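Local coordinates for protein paenibacillus xanthan lyase (Paenibacillus, PDB 6F2P) that probably cleaves xanthan by elimination at the terminal mannosyl–glucuronosyl linkages of its side chains, at residues A[107-112]-A[150-155]; A[365-368]-A[373-376]; A[427-432]-A[597-602]; A[834-839]-A[860-865]. All coordinates share one frame; numbering follows the deposited sequence.

Contact 1 (A[107-112]-A[150-155]); sequences WMNANQ and ISNYMA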
loop_
_atom_site.group_PDB
_atom_site.type_symbol
_atom_site.label_atom_id
_atom_site.label_comp_id
_atom_site.label_asym_id
_atom_site.label_seq_id
_atom_site.Cartn_x
_atom_site.Cartn_y
_atom_site.Cartn_z
ATOM N N TRP A 107 -20.181 24.646 -43.597
ATOM C CA TRP A 107 -18.919 24.579 -44.309
ATOM C C TRP A 107 -18.140 23.350 -43.851
ATOM O O TRP A 107 -17.632 22.581 -44.676
ATOM C CB TRP A 107 -18.088 25.852 -44.118
ATOM C CG TRP A 107 -16.906 25.865 -45.031
ATOM C CD1 TRP A 107 -16.860 26.366 -46.300
ATOM C CD2 TRP A 107 -15.613 25.305 -44.772
ATOM N NE1 TRP A 107 -15.615 26.163 -46.842
ATOM C CE2 TRP A 107 -14.829 25.515 -45.924
ATOM C CE3 TRP A 107 -15.040 24.645 -43.677
ATOM C CZ2 TRP A 107 -13.500 25.097 -46.011
ATOM C CZ3 TRP A 107 -13.715 24.232 -43.765
ATOM C CH2 TRP A 107 -12.962 24.464 -44.924
ATOM N N MET A 108 -18.052 23.167 -42.533
ATOM C CA MET A 108 -17.356 22.009 -41.986
ATOM C C MET A 108 -18.000 20.746 -42.536
ATOM O O MET A 108 -17.307 19.794 -42.894
ATOM C CB MET A 108 -17.391 21.994 -40.455
ATOM C CG MET A 108 -16.504 23.024 -39.784
ATOM S SD MET A 108 -14.744 22.880 -40.172
ATOM C CE MET A 108 -14.273 21.434 -39.229
ATOM N N ASN A 109 -19.327 20.745 -42.625
ATOM C CA ASN A 109 -20.024 19.566 -43.124
ATOM C C ASN A 109 -19.758 19.299 -44.594
ATOM O O ASN A 109 -19.930 18.173 -45.066
ATOM C CB ASN A 109 -21.524 19.650 -42.885
ATOM C CG ASN A 109 -22.209 18.329 -43.139
ATOM O OD1 ASN A 109 -22.216 17.443 -42.275
ATOM N ND2 ASN A 109 -22.762 18.169 -44.340
ATOM N N ALA A 110 -19.343 20.335 -45.317
ATOM C CA ALA A 110 -19.126 20.206 -46.750
ATOM C C ALA A 110 -17.681 19.896 -47.077
ATOM O O ALA A 110 -17.383 19.412 -48.165
ATOM C CB ALA A 110 -19.564 21.468 -47.477
ATOM N N ASN A 111 -16.781 20.164 -46.138
ATOM C CA ASN A 111 -15.364 20.207 -46.474
ATOM C C ASN A 111 -14.442 19.360 -45.606
ATOM O O ASN A 111 -13.463 18.789 -46.099
ATOM C CB ASN A 111 -14.891 21.661 -46.477
ATOM C CG ASN A 111 -15.547 22.476 -47.577
ATOM O OD1 ASN A 111 -16.390 23.330 -47.315
ATOM N ND2 ASN A 111 -15.165 22.204 -48.818
ATOM N N GLN A 112 -14.761 19.273 -44.320
ATOM C CA GLN A 112 -13.857 18.656 -43.360
ATOM C C GLN A 112 -14.476 17.538 -42.528
ATOM O O GLN A 112 -13.932 16.436 -42.476
ATOM C CB GLN A 112 -13.264 19.731 -42.447
ATOM C CG GLN A 112 -12.156 20.517 -43.113
ATOM C CD GLN A 112 -11.054 19.609 -43.597
ATOM O OE1 GLN A 112 -10.695 19.623 -44.773
ATOM N NE2 GLN A 112 -10.510 18.799 -42.688
ATOM N N ILE A 150 -29.285 19.291 -38.490
ATOM C CA ILE A 150 -29.073 18.455 -37.317
ATOM C C ILE A 150 -28.746 17.014 -37.719
ATOM O O ILE A 150 -27.843 16.383 -37.156
ATOM C CB ILE A 150 -30.291 18.494 -36.387
ATOM C CG1 ILE A 150 -30.411 19.885 -35.764
ATOM C CG2 ILE A 150 -30.169 17.435 -35.301
ATOM C CD1 ILE A 150 -31.724 20.131 -35.048
ATOM N N SER A 151 -29.471 16.513 -38.710
ATOM C CA SER A 151 -29.209 15.195 -39.265
ATOM C C SER A 151 -27.779 15.055 -39.787
ATOM O O SER A 151 -27.093 14.080 -39.483
ATOM C CB SER A 151 -30.187 14.900 -40.393
ATOM O OG SER A 151 -29.559 14.104 -41.380
ATOM N N ASN A 152 -27.340 16.028 -40.584
ATOM C CA ASN A 152 -25.993 16.019 -41.151
ATOM C C ASN A 152 -24.913 16.007 -40.081
ATOM O O ASN A 152 -24.006 15.172 -40.117
ATOM C CB ASN A 152 -25.770 17.223 -42.076
ATOM C CG ASN A 152 -26.489 17.088 -43.412
ATOM O OD1 ASN A 152 -26.661 15.990 -43.939
ATOM N ND2 ASN A 152 -26.903 18.214 -43.967
ATOM N N TYR A 153 -25.008 16.942 -39.137
ATOM C CA TYR A 153 -24.005 17.054 -38.087
ATOM C C TYR A 153 -23.948 15.761 -37.263
ATOM O O TYR A 153 -22.861 15.293 -36.912
ATOM C CB TYR A 153 -24.283 18.248 -37.174
ATOM C CG TYR A 153 -24.562 19.558 -37.883
ATOM C CD1 TYR A 153 -24.091 19.800 -39.173
ATOM C CD2 TYR A 153 -25.290 20.565 -37.253
ATOM C CE1 TYR A 153 -24.351 21.006 -39.821
ATOM C CE2 TYR A 153 -25.549 21.774 -37.889
ATOM C CZ TYR A 153 -25.077 21.984 -39.172
ATOM O OH TYR A 153 -25.333 23.173 -39.812
ATOM N N MET A 154 -25.111 15.177 -36.965
ATOM C CA MET A 154 -25.151 13.942 -36.179
ATOM C C MET A 154 -24.626 12.760 -36.982
ATOM O O MET A 154 -23.937 11.895 -36.444
ATOM C CB MET A 154 -26.556 13.646 -35.655
ATOM C CG MET A 154 -27.040 14.611 -34.575
ATOM S SD MET A 154 -25.983 14.697 -33.108
ATOM C CE MET A 154 -25.168 16.278 -33.342
ATOM N N ALA A 155 -24.931 12.737 -38.273
ATOM C CA ALA A 155 -24.458 11.667 -39.143
ATOM C C ALA A 155 -22.939 11.619 -39.159
ATOM O O ALA A 155 -22.337 10.549 -39.275
ATOM C CB ALA A 155 -24.998 11.842 -40.550
#
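Asn109 reaches across to Asn152 and Tyr153, its side chain bridging two helices whose nearest CA atoms, those of Asn109 and Tyr153, are still 6.9 Å apart. Its CB bond already points at helix 147-160, and with CG turned away from the backbone N (chi1 -168°) the amide carries on in that direction. CG then comes within 3.9 Å of Asn152 CB. At the tip the two branches part. OD1 lies 3.6 Å from the same Asn152 CB and turns toward Tyr153, where it sits at the edge of the phenol ring, near its plane, 4.3 Å from CD1. ND2 takes the other side and runs up to the Asn152 amide, 4.0 Å from its CG. The two side chains cross at about a right angle, yet their amide planes are turned only 27° apart. No hydrogen bond joins the segments, and contacts of a methylene and a ring edge with a polar group do the work. An alanine here would probably open a gap between the helices, with Asn152 CB and the near edge of Tyr153 losing the amide that now lies against them. The Tyr153 ring is also held at its far end, where OH hydrogen-bonds OD1 of Asp106 on helix 95-111. Within the alpha-helical domain of this lyase, helices 95-111 and 147-160 thus meet here through two asparagines and the Tyr153-Asp106 hydrogen bond, while helix 123-141 packs Val138 on Tyr153 and helix 68-85 packs on Met108.

Contact 2 (A[365-368]-A[373-376]); sequences KQFS and AVQL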
loop_
_atom_site.group_PDB
_atom_site.type_symbol
_atom_site.label_atom_id
_atom_site.label_comp_id
_atom_site.label_asym_id
_atom_site.label_seq_id
_atom_site.Cartn_x
_atom_site.Cartn_y
_atom_site.Cartn_z
ATOM N N LYS A 365 -4.546 8.376 6.523
ATOM C CA LYS A 365 -4.986 7.406 5.524
ATOM C C LYS A 365 -3.837 6.866 4.683
ATOM O O LYS A 365 -3.125 7.630 4.031
ATOM C CB LYS A 365 -6.080 8.008 4.634
ATOM C CG LYS A 365 -6.829 6.987 3.777
ATOM C CD LYS A 365 -8.103 7.576 3.186
ATOM C CE LYS A 365 -8.833 6.575 2.299
ATOM N NZ LYS A 365 -9.237 5.353 3.059
ATOM N N GLN A 366 -3.657 5.545 4.706
ATOM C CA GLN A 366 -2.613 4.898 3.914
ATOM C C GLN A 366 -3.148 4.423 2.568
ATOM O O GLN A 366 -4.070 3.604 2.518
ATOM C CB GLN A 366 -2.017 3.703 4.653
ATOM C CG GLN A 366 -0.686 3.213 4.102
ATOM C CD GLN A 366 0.502 3.887 4.780
ATOM O OE1 GLN A 366 0.444 4.207 5.966
ATOM N NE2 GLN A 366 1.577 4.119 4.026
ATOM N N PHE A 367 -2.553 4.922 1.487
ATOM C CA PHE A 367 -2.946 4.527 0.143
ATOM C C PHE A 367 -1.968 3.500 -0.407
ATOM O O PHE A 367 -1.108 3.806 -1.242
ATOM C CB PHE A 367 -3.040 5.760 -0.757
ATOM C CG PHE A 367 -4.009 6.788 -0.253
ATOM C CD1 PHE A 367 -5.346 6.723 -0.595
ATOM C CD2 PHE A 367 -3.592 7.794 0.593
ATOM C CE1 PHE A 367 -6.245 7.658 -0.122
ATOM C CE2 PHE A 367 -4.487 8.733 1.075
ATOM C CZ PHE A 367 -5.817 8.665 0.716
ATOM N N SER A 368 -2.112 2.272 0.072
ATOM C CA SER A 368 -1.185 1.197 -0.247
ATOM C C SER A 368 -1.175 0.808 -1.723
ATOM O O SER A 368 -0.195 0.251 -2.219
ATOM C CB SER A 368 -1.525 -0.027 0.601
ATOM O OG SER A 368 -1.257 0.237 1.963
ATOM N N ALA A 373 0.582 8.365 1.177
ATOM C CA ALA A 373 0.027 8.486 2.520
ATOM C C ALA A 373 -0.354 9.939 2.790
ATOM O O ALA A 373 0.280 10.870 2.272
ATOM C CB ALA A 373 1.025 7.994 3.558
ATOM N N VAL A 374 -1.398 10.129 3.592
ATOM C CA VAL A 374 -1.825 11.467 3.975
ATOM C C VAL A 374 -2.096 11.552 5.472
ATOM O O VAL A 374 -2.805 10.711 6.039
ATOM C CB VAL A 374 -3.083 11.915 3.205
ATOM C CG1 VAL A 374 -3.555 13.266 3.699
ATOM C CG2 VAL A 374 -2.796 11.981 1.726
ATOM N N GLN A 375 -1.508 12.565 6.103
ATOM C CA GLN A 375 -1.791 12.869 7.492
ATOM C C GLN A 375 -2.484 14.223 7.581
ATOM O O GLN A 375 -1.931 15.248 7.182
ATOM C CB GLN A 375 -0.510 12.864 8.327
ATOM C CG GLN A 375 -0.696 13.358 9.748
ATOM C CD GLN A 375 -1.569 12.442 10.590
ATOM O OE1 GLN A 375 -2.771 12.294 10.347
ATOM N NE2 GLN A 375 -0.962 11.817 11.594
ATOM N N LEU A 376 -3.712 14.217 8.080
ATOM C CA LEU A 376 -4.458 15.447 8.265
ATOM C C LEU A 376 -4.710 15.657 9.760
ATOM O O LEU A 376 -5.391 14.859 10.411
ATOM C CB LEU A 376 -5.771 15.401 7.487
ATOM C CG LEU A 376 -5.688 15.123 5.983
ATOM C CD1 LEU A 376 -7.082 14.918 5.410
ATOM C CD2 LEU A 376 -4.981 16.245 5.243
#
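An antiparallel beta hairpin, strands 363-367 and 372-377, begins the four-stranded sheet of the super-sandwich domain, and Lys365 and Val374 form its hydrogen-bonded pair within this contact. Lys365 N donates to Val374 O over 3.0 Å at an N-H...O angle of 153°, while Val374 N returns a bond to Lys365 O at 3.1 Å, with its donor tilted 18° from the carbonyl plane. The next pair, Gln366 with Ala373, is non-hydrogen-bonded, and its CA atoms close to 4.7 Å. Lys365 O also receives a CA-H...O contact from Ala373 CA at 3.6 Å. Side chains add a diagonal contact: Phe367 meets Val374, which is paired with Lys365. CG of the phenylalanine stands beside its backbone N (chi1 -58°), which carries the ring back along the strand until CE2 touches Val374 CG2 at 3.7 Å. Ala373 CA lies at the edge of the same ring, near its plane. Phe270, from the helical-domain part of the chain, meets the Phe367 ring and touches Val374 as well, joining the hairpin to that domain. On the other face Gln366 bends at its second torsion and brings NE2 to 3.9 Å from Ala373 CB. That amide is held by two further bonds, OE1 to the hydroxyl of Tyr364 and NE2 to the hydroxyl of Ser469, which fix its rotation. The chemistry is therefore split by face: apolar Phe367 and Val374 pack toward Phe270, the amide nitrogen of Gln366 rests against the Ala373 methyl, and the reciprocal backbone bonds set the alignment of the strands.

Contact 3 (A[427-432]-A[597-602]); sequences WATVDN and RNFMTL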
loop_
_atom_site.group_PDB
_atom_site.type_symbol
_atom_site.label_atom_id
_atom_site.label_comp_id
_atom_site.label_asym_id
_atom_site.label_seq_id
_atom_site.Cartn_x
_atom_site.Cartn_y
_atom_site.Cartn_z
ATOM N N TRP A 427 6.486 25.265 -8.923
ATOM C CA TRP A 427 7.167 24.237 -9.712
ATOM C C TRP A 427 8.137 24.742 -10.774
ATOM O O TRP A 427 9.034 24.007 -11.186
ATOM C CB TRP A 427 6.152 23.293 -10.364
ATOM C CG TRP A 427 5.544 22.318 -9.399
ATOM C CD1 TRP A 427 4.258 22.311 -8.943
ATOM C CD2 TRP A 427 6.203 21.222 -8.757
ATOM N NE1 TRP A 427 4.070 21.267 -8.069
ATOM C CE2 TRP A 427 5.249 20.585 -7.934
ATOM C CE3 TRP A 427 7.506 20.711 -8.802
ATOM C CZ2 TRP A 427 5.555 19.465 -7.164
ATOM C CZ3 TRP A 427 7.808 19.602 -8.033
ATOM C CH2 TRP A 427 6.833 18.988 -7.225
ATOM N N ALA A 428 7.961 25.980 -11.224
ATOM C CA ALA A 428 8.806 26.508 -12.294
ATOM C C ALA A 428 10.028 27.238 -11.753
ATOM O O ALA A 428 10.883 27.674 -12.525
ATOM C CB ALA A 428 8.003 27.417 -13.224
ATOM N N THR A 429 10.108 27.360 -10.429
ATOM C CA THR A 429 11.207 28.080 -9.783
ATOM C C THR A 429 12.008 27.232 -8.797
ATOM O O THR A 429 13.208 27.448 -8.642
ATOM C CB THR A 429 10.705 29.319 -9.027
ATOM O OG1 THR A 429 9.569 28.954 -8.235
ATOM C CG2 THR A 429 10.307 30.425 -9.992
ATOM N N VAL A 430 11.344 26.287 -8.123
ATOM C CA VAL A 430 11.993 25.457 -7.100
ATOM C C VAL A 430 13.175 24.660 -7.662
ATOM O O VAL A 430 13.198 24.308 -8.842
ATOM C CB VAL A 430 10.985 24.484 -6.419
ATOM C CG1 VAL A 430 10.591 23.360 -7.365
ATOM C CG2 VAL A 430 11.567 23.902 -5.141
ATOM N N ASP A 431 14.171 24.398 -6.825
ATOM C CA ASP A 431 15.265 23.531 -7.233
ATOM C C ASP A 431 14.787 22.075 -7.208
ATOM O O ASP A 431 14.728 21.447 -6.143
ATOM C CB ASP A 431 16.472 23.719 -6.315
ATOM C CG ASP A 431 17.656 22.870 -6.736
ATOM O OD1 ASP A 431 17.504 22.072 -7.694
ATOM O OD2 ASP A 431 18.736 22.989 -6.103
ATOM N N ASN A 432 14.454 21.543 -8.382
ATOM C CA ASN A 432 13.939 20.178 -8.492
ATOM C C ASN A 432 14.975 19.098 -8.198
ATOM O O ASN A 432 14.658 17.907 -8.226
ATOM C CB ASN A 432 13.311 19.934 -9.868
ATOM C CG ASN A 432 11.947 20.571 -10.001
ATOM O OD1 ASN A 432 11.811 21.666 -10.545
ATOM N ND2 ASN A 432 10.925 19.892 -9.493
ATOM N N ARG A 597 10.915 33.424 -7.873
ATOM C CA ARG A 597 10.364 33.151 -6.550
ATOM C C ARG A 597 11.468 32.902 -5.526
ATOM O O ARG A 597 12.581 32.496 -5.884
ATOM C CB ARG A 597 9.415 31.959 -6.623
ATOM C CG ARG A 597 8.172 32.239 -7.430
ATOM C CD ARG A 597 7.419 33.384 -6.792
ATOM N NE ARG A 597 6.124 33.612 -7.416
ATOM C CZ ARG A 597 5.883 34.557 -8.318
ATOM N NH1 ARG A 597 6.860 35.374 -8.705
ATOM N NH2 ARG A 597 4.660 34.687 -8.827
ATOM N N ASN A 598 11.157 33.148 -4.256
ATOM C CA ASN A 598 12.135 33.011 -3.170
ATOM C C ASN A 598 11.964 31.733 -2.366
ATOM O O ASN A 598 10.841 31.320 -2.080
ATOM C CB ASN A 598 12.061 34.216 -2.237
ATOM C CG ASN A 598 12.216 35.529 -2.977
ATOM O OD1 ASN A 598 13.131 35.691 -3.794
ATOM N ND2 ASN A 598 11.306 36.473 -2.714
ATOM N N PHE A 599 13.081 31.114 -1.997
ATOM C CA PHE A 599 13.043 29.822 -1.314
ATOM C C PHE A 599 13.991 29.729 -0.120
ATOM O O PHE A 599 15.098 30.272 -0.141
ATOM C CB PHE A 599 13.374 28.687 -2.289
ATOM C CG PHE A 599 12.313 28.430 -3.317
ATOM C CD1 PHE A 599 12.274 29.160 -4.499
ATOM C CD2 PHE A 599 11.362 27.439 -3.115
ATOM C CE1 PHE A 599 11.292 28.915 -5.458
ATOM C CE2 PHE A 599 10.378 27.185 -4.069
ATOM C CZ PHE A 599 10.344 27.926 -5.241
ATOM N N MET A 600 13.541 29.025 0.915
ATOM C CA MET A 600 14.390 28.630 2.032
ATOM C C MET A 600 14.629 27.133 1.963
ATOM O O MET A 600 13.702 26.342 2.115
ATOM C CB MET A 600 13.731 28.966 3.369
ATOM C CG MET A 600 14.472 28.375 4.565
ATOM S SD MET A 600 16.178 28.980 4.676
ATOM C CE MET A 600 15.865 30.708 5.034
ATOM N N THR A 601 15.875 26.746 1.737
ATOM C CA THR A 601 16.224 25.343 1.577
ATOM C C THR A 601 17.093 24.852 2.735
ATOM O O THR A 601 18.145 25.433 3.017
ATOM C CB THR A 601 16.981 25.144 0.263
ATOM O OG1 THR A 601 16.297 25.842 -0.776
ATOM C CG2 THR A 601 17.062 23.676 -0.098
ATOM N N LEU A 602 16.648 23.795 3.413
ATOM C CA LEU A 602 17.414 23.193 4.502
ATOM C C LEU A 602 17.696 21.733 4.157
ATOM O O LEU A 602 16.797 21.027 3.701
ATOM C CB LEU A 602 16.627 23.274 5.811
ATOM C CG LEU A 602 16.069 24.642 6.227
ATOM C CD1 LEU A 602 15.195 24.520 7.459
ATOM C CD2 LEU A 602 17.180 25.642 6.478
#
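Thr429, in the short helical turn 426-429, is the first residue of its segment to meet strand 595-607. Its OG1 stands between the backbone N and the carbonyl carbon (chi1 47°), from where it hydrogen-bonds His425 O and Phe426 O and lies in plane at the edge of the Phe599 ring, 3.3 Å from CZ. The same oxygen is 3.4 Å from Arg597 CB, and the methyl CG2 rests at 3.8 Å from Arg597 CG, so the threonine straddles the aliphatic root of the arginine and the phenyl rim. The guanidinium goes the other way and forms a salt bridge with Asp424. Val430 follows over a face of the same ring: its CA is 4.0 Å from the ring centroid, 30° off the normal, a CH-pi contact. Its CB adds an apolar touch to CE2 at 3.6 Å, with the side chain crossing the ring at about a right angle. Phe599 is thus met on its rim by a hydroxyl and on a face by C-H groups. The rim hydrogens, probably slightly positive, would suit the oxygen, whose single hydrogen is directed to the backbone carbonyls of His425, the stronger partner, and Phe426, so this buried polar atom is satisfied without a hydrogen bond across the contact.

Contact 4 (A[834-839]-A[860-865]); sequences YQLSIN and FTMGSY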
loop_
_atom_site.group_PDB
_atom_site.type_symbol
_atom_site.label_atom_id
_atom_site.label_comp_id
_atom_site.label_asym_id
_atom_site.label_seq_id
_atom_site.Cartn_x
_atom_site.Cartn_y
_atom_site.Cartn_z
ATOM N N TYR A 834 11.672 -35.303 -8.088
ATOM C CA TYR A 834 11.691 -34.028 -7.382
ATOM C C TYR A 834 12.704 -33.942 -6.241
ATOM O O TYR A 834 13.034 -34.945 -5.608
ATOM C CB TYR A 834 10.282 -33.671 -6.909
ATOM C CG TYR A 834 9.404 -33.195 -8.045
ATOM C CD1 TYR A 834 8.734 -34.099 -8.865
ATOM C CD2 TYR A 834 9.266 -31.840 -8.316
ATOM C CE1 TYR A 834 7.941 -33.663 -9.915
ATOM C CE2 TYR A 834 8.478 -31.394 -9.367
ATOM C CZ TYR A 834 7.822 -32.307 -10.162
ATOM O OH TYR A 834 7.039 -31.855 -11.198
ATOM N N GLN A 835 13.209 -32.733 -6.011
ATOM C CA GLN A 835 14.100 -32.447 -4.893
ATOM C C GLN A 835 13.461 -31.389 -4.007
ATOM O O GLN A 835 13.152 -30.293 -4.469
ATOM C CB GLN A 835 15.453 -31.929 -5.389
ATOM C CG GLN A 835 16.343 -31.353 -4.286
ATOM C CD GLN A 835 17.028 -32.445 -3.485
ATOM O OE1 GLN A 835 17.669 -33.328 -4.059
ATOM N NE2 GLN A 835 16.881 -32.403 -2.154
ATOM N N LEU A 836 13.261 -31.713 -2.737
ATOM C CA LEU A 836 12.701 -30.758 -1.790
ATOM C C LEU A 836 13.785 -29.873 -1.186
ATOM O O LEU A 836 14.864 -30.348 -0.820
ATOM C CB LEU A 836 11.965 -31.487 -0.670
ATOM C CG LEU A 836 11.507 -30.620 0.504
ATOM C CD1 LEU A 836 10.303 -29.767 0.111
ATOM C CD2 LEU A 836 11.193 -31.476 1.708
ATOM N N SER A 837 13.498 -28.580 -1.097
ATOM C CA SER A 837 14.350 -27.661 -0.361
ATOM C C SER A 837 13.475 -26.851 0.583
ATOM O O SER A 837 12.292 -26.642 0.317
ATOM C CB SER A 837 15.128 -26.733 -1.303
ATOM O OG SER A 837 14.271 -25.864 -2.029
ATOM N N ILE A 838 14.046 -26.419 1.700
ATOM C CA ILE A 838 13.335 -25.547 2.618
ATOM C C ILE A 838 14.220 -24.349 2.862
ATOM O O ILE A 838 15.382 -24.498 3.237
ATOM C CB ILE A 838 13.030 -26.242 3.960
ATOM C CG1 ILE A 838 12.089 -27.428 3.748
ATOM C CG2 ILE A 838 12.416 -25.263 4.944
ATOM C CD1 ILE A 838 11.934 -28.309 4.962
ATOM N N ASN A 839 13.676 -23.160 2.628
ATOM C CA ASN A 839 14.415 -21.922 2.847
ATOM C C ASN A 839 15.772 -21.868 2.141
ATOM O O ASN A 839 16.707 -21.236 2.634
ATOM C CB ASN A 839 14.578 -21.657 4.346
ATOM C CG ASN A 839 13.322 -21.089 4.972
ATOM O OD1 ASN A 839 12.216 -21.277 4.461
ATOM N ND2 ASN A 839 13.487 -20.369 6.072
ATOM N N PHE A 860 6.056 -40.470 0.644
ATOM C CA PHE A 860 7.490 -40.284 0.482
ATOM C C PHE A 860 8.079 -39.569 1.684
ATOM O O PHE A 860 7.556 -38.548 2.121
ATOM C CB PHE A 860 7.796 -39.491 -0.794
ATOM C CG PHE A 860 7.559 -40.266 -2.055
ATOM C CD1 PHE A 860 6.270 -40.438 -2.551
ATOM C CD2 PHE A 860 8.620 -40.830 -2.745
ATOM C CE1 PHE A 860 6.043 -41.159 -3.716
ATOM C CE2 PHE A 860 8.404 -41.551 -3.915
ATOM C CZ PHE A 860 7.111 -41.716 -4.400
ATOM N N THR A 861 9.168 -40.108 2.219
ATOM C CA THR A 861 9.929 -39.416 3.247
ATOM C C THR A 861 11.043 -38.631 2.569
ATOM O O THR A 861 12.012 -39.209 2.077
ATOM C CB THR A 861 10.536 -40.396 4.259
ATOM O OG1 THR A 861 9.511 -41.255 4.761
ATOM C CG2 THR A 861 11.154 -39.642 5.418
ATOM N N MET A 862 10.895 -37.311 2.529
ATOM C CA MET A 862 11.849 -36.467 1.824
ATOM C C MET A 862 13.128 -36.340 2.629
ATOM O O MET A 862 14.231 -36.407 2.085
ATOM C CB MET A 862 11.260 -35.079 1.569
ATOM C CG MET A 862 9.840 -35.075 1.020
ATOM S SD MET A 862 9.715 -35.891 -0.574
ATOM C CE MET A 862 10.823 -34.889 -1.567
ATOM N N GLY A 863 12.977 -36.151 3.932
ATOM C CA GLY A 863 14.127 -35.987 4.796
ATOM C C GLY A 863 13.825 -35.127 6.001
ATOM O O GLY A 863 12.689 -34.707 6.210
ATOM N N SER A 864 14.855 -34.843 6.788
ATOM C CA SER A 864 14.677 -34.134 8.045
ATOM C C SER A 864 15.193 -32.690 7.983
ATOM O O SER A 864 16.136 -32.388 7.249
ATOM C CB SER A 864 15.371 -34.906 9.158
ATOM O OG SER A 864 15.062 -34.353 10.419
ATOM N N TYR A 865 14.569 -31.810 8.765
ATOM C CA TYR A 865 14.911 -30.394 8.776
ATOM C C TYR A 865 14.641 -29.790 10.144
ATOM O O TYR A 865 13.662 -30.140 10.815
ATOM C CB TYR A 865 14.095 -29.639 7.730
ATOM C CG TYR A 865 14.534 -28.202 7.495
ATOM C CD1 TYR A 865 15.490 -27.899 6.536
ATOM C CD2 TYR A 865 13.978 -27.151 8.219
ATOM C CE1 TYR A 865 15.889 -26.593 6.309
ATOM C CE2 TYR A 865 14.370 -25.844 7.999
ATOM C CZ TYR A 865 15.328 -25.569 7.040
ATOM O OH TYR A 865 15.729 -24.266 6.801
#
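The first torsion of Tyr865 (chi1 -170°) swings its ring out beneath Ile838, whose CG2 is likewise placed opposite its own backbone N and comes down over the phenol. The two residues face each other from the two sheets of a beta sandwich: strand 832-838 belongs to a five-stranded sheet and strand 857-867 to the sheet across from it, with their touching parts 22° apart in direction. No backbone or side-chain hydrogen bond crosses, as expected where two sheets meet through side chains. Ile838 CG2 stands 3.8 Å from the centroid of the Tyr865 ring and 20° off its normal, a CH-pi contact over the face, while CD1 reaches back to CG at 3.6 Å, so the isoleucine lies along the ring from root to hydroxyl end. A serine in place of Tyr865 would probably leave Ile838 without the flat surface under its methyls and open a gap between the sheets. Two residues back along the strand from Ile838, Leu836 CD2 packs on Met862 CB at 3.6 Å. The methionine chain, bent at its second and third torsions, curls back so that CE touches Leu836 CB at 3.7 Å. Met862 and Gly863 both face Val821 on strand 817-826, a classic beta bulge that starts at the Leu836 contact, three residues before Tyr865. Past the end of strand 832-838, Asn839 OD1 is bonded by Leu874 N. Tyr865 OH lies 3.8 Å from Asn839 CB and 3.6 Å from Ile838 O.

The four contacts follow one another in series along the chain. Contact 1 lies between helices 95-111 and 147-160 of the N-terminal alpha-helical domain, about 50 Å (centre to centre) from contacts 2 and 3. These two share the super-sandwich domain, 25 Å apart between centres, but use different sheets: contact 2 is a hairpin at one edge of the four-stranded sheet, whereas contact 3 lays helix 426-429 and the loop after it on the five-stranded one. Contact 4 joins two sheets of a later sandwich, its centre about 75 Å from that of contact 1. No two contacts touch; they are local features of separate parts of an elongated, multidomain lyase.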